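Local structure of phosphoinositide 3-kinase adapter protein 1 (Homo sapiens, 5FOR) at residues 56-61 with 86-91. The protein links B-cell receptor and Toll-like receptor signalling to phosphoinositide 3-kinase as an adapter, and this chain is its TIR domain. Numbering follows the deposited sequence.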
# COMPACT_ATOMS: atom_id res chain seq x y z
N SER A 56 5.71 -7.40 11.84
CA SER A 56 4.80 -6.87 12.85
C SER A 56 3.94 -5.78 12.23
O SER A 56 2.72 -5.92 12.17
CB SER A 56 5.59 -6.30 14.04
OG SER A 56 4.78 -6.15 15.19
N LEU A 57 4.59 -4.71 11.77
CA LEU A 57 3.94 -3.53 11.19
C LEU A 57 2.91 -3.90 10.13
O LEU A 57 1.83 -3.32 10.10
CB LEU A 57 4.99 -2.59 10.59
N PHE A 58 3.25 -4.85 9.26
CA PHE A 58 2.37 -5.28 8.18
C PHE A 58 1.02 -5.72 8.73
O PHE A 58 -0.04 -5.39 8.19
CB PHE A 58 3.00 -6.42 7.39
CG PHE A 58 3.55 -6.01 6.07
CD1 PHE A 58 4.69 -5.22 6.00
CD2 PHE A 58 2.95 -6.42 4.90
CE1 PHE A 58 5.22 -4.83 4.76
CE2 PHE A 58 3.46 -6.03 3.66
CZ PHE A 58 4.60 -5.24 3.59
N LEU A 59 1.07 -6.47 9.82
CA LEU A 59 -0.15 -7.01 10.39
C LEU A 59 -0.85 -6.03 11.34
O LEU A 59 -2.05 -6.12 11.55
CB LEU A 59 0.16 -8.32 11.10
CG LEU A 59 0.29 -9.47 10.10
CD1 LEU A 59 0.42 -10.82 10.81
CD2 LEU A 59 -0.93 -9.50 9.20
N SER A 60 -0.10 -5.07 11.87
CA SER A 60 -0.56 -4.22 12.96
C SER A 60 -1.17 -2.91 12.50
O SER A 60 -1.97 -2.29 13.22
CB SER A 60 0.60 -3.91 13.91
OG SER A 60 1.52 -4.98 13.96
N THR A 61 -0.78 -2.45 11.32
CA THR A 61 -1.19 -1.12 10.86
C THR A 61 -2.71 -1.04 10.67
O THR A 61 -3.38 -2.05 10.51
CB THR A 61 -0.47 -0.73 9.55
OG1 THR A 61 -0.85 0.60 9.17
CG2 THR A 61 -0.80 -1.74 8.46
N GLN A 86 -1.77 -11.64 1.79
CA GLN A 86 -3.22 -11.77 1.88
C GLN A 86 -3.74 -11.39 3.28
O GLN A 86 -4.85 -10.86 3.37
CB GLN A 86 -3.63 -13.19 1.51
CG GLN A 86 -3.31 -13.50 0.07
CD GLN A 86 -3.17 -14.96 -0.15
OE1 GLN A 86 -3.02 -15.72 0.81
NE2 GLN A 86 -3.23 -15.37 -1.40
N ARG A 87 -2.94 -11.63 4.34
CA ARG A 87 -3.47 -11.56 5.73
C ARG A 87 -3.25 -10.06 6.04
O ARG A 87 -4.13 -9.44 6.62
CB ARG A 87 -2.77 -12.54 6.76
CG ARG A 87 -3.29 -12.60 8.34
CD ARG A 87 -4.64 -13.42 8.57
NE ARG A 87 -4.59 -14.79 9.18
CZ ARG A 87 -5.35 -15.10 10.24
NH1 ARG A 87 -6.20 -14.15 10.71
NH2 ARG A 87 -5.38 -16.33 10.77
N ALA A 88 -2.17 -9.45 5.52
CA ALA A 88 -1.87 -8.00 5.69
C ALA A 88 -2.85 -7.05 4.97
O ALA A 88 -3.30 -6.04 5.51
CB ALA A 88 -0.44 -7.70 5.23
N PHE A 89 -3.16 -7.38 3.72
CA PHE A 89 -3.98 -6.50 2.88
C PHE A 89 -5.44 -6.84 3.08
O PHE A 89 -6.14 -7.25 2.15
CB PHE A 89 -3.61 -6.65 1.40
CG PHE A 89 -2.19 -6.30 1.09
CD1 PHE A 89 -1.39 -5.62 2.01
CD2 PHE A 89 -1.65 -6.63 -0.15
CE1 PHE A 89 -0.09 -5.30 1.71
CE2 PHE A 89 -0.35 -6.30 -0.46
CZ PHE A 89 0.44 -5.64 0.47
N HIS A 90 -5.87 -6.68 4.31
CA HIS A 90 -7.17 -7.12 4.76
C HIS A 90 -7.52 -6.37 6.04
O HIS A 90 -6.61 -6.03 6.80
CB HIS A 90 -7.16 -8.62 5.00
CG HIS A 90 -8.46 -9.15 5.50
ND1 HIS A 90 -9.50 -9.49 4.66
CD2 HIS A 90 -8.90 -9.37 6.76
CE1 HIS A 90 -10.52 -9.92 5.38
NE2 HIS A 90 -10.19 -9.84 6.65
N PRO A 91 -8.81 -6.05 6.27
CA PRO A 91 -9.97 -6.20 5.37
C PRO A 91 -9.98 -5.17 4.23
O PRO A 91 -9.23 -4.18 4.29
CB PRO A 91 -11.16 -6.02 6.32
CG PRO A 91 -10.66 -5.18 7.41
CD PRO A 91 -9.20 -5.52 7.59
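Ala-88 packs against the last turn of helix 52-60, between the side chains of Phe-58 and Leu-59. The contact is apolar, with no hydrogen bond across it. The methyl CB of Ala-88 meets the edge of the Phe-58 ring, near its plane, 3.6 Å from CD2. Ala-88 CB also lies 3.8 Å from the carbonyl O of Phe-58. The small side chain lets the backbones come close, with CA of Leu-59 and CA of Ala-88 5.1 Å apart.

The two aromatic side chains cross obliquely, and CE2 of Phe-58 lies 4.1 Å from CE1 of Phe-89. Phe-89 is the centre of an inverse gamma turn just after helix 82-88.

On the exposed side, Leu-59 CD2 rests 3.9 Å from the backbone N of Ala-88. Leu-59 CD2 also touches Arg-87 CG at 4.0 Å. That CG is anti to the backbone N (chi1 -178°), and the rest of the arginine leads away.

The contact joins the C-terminal ends of two helices of the TIR domain. Phe-58 reaches Leu-10 and Val-12 of strand 9-13 and stacks edge-to-face with His-42. Phe-89 packs on Val-64 and Val-66 of the adjacent strand 63-68, so both rings lie against the parallel sheet.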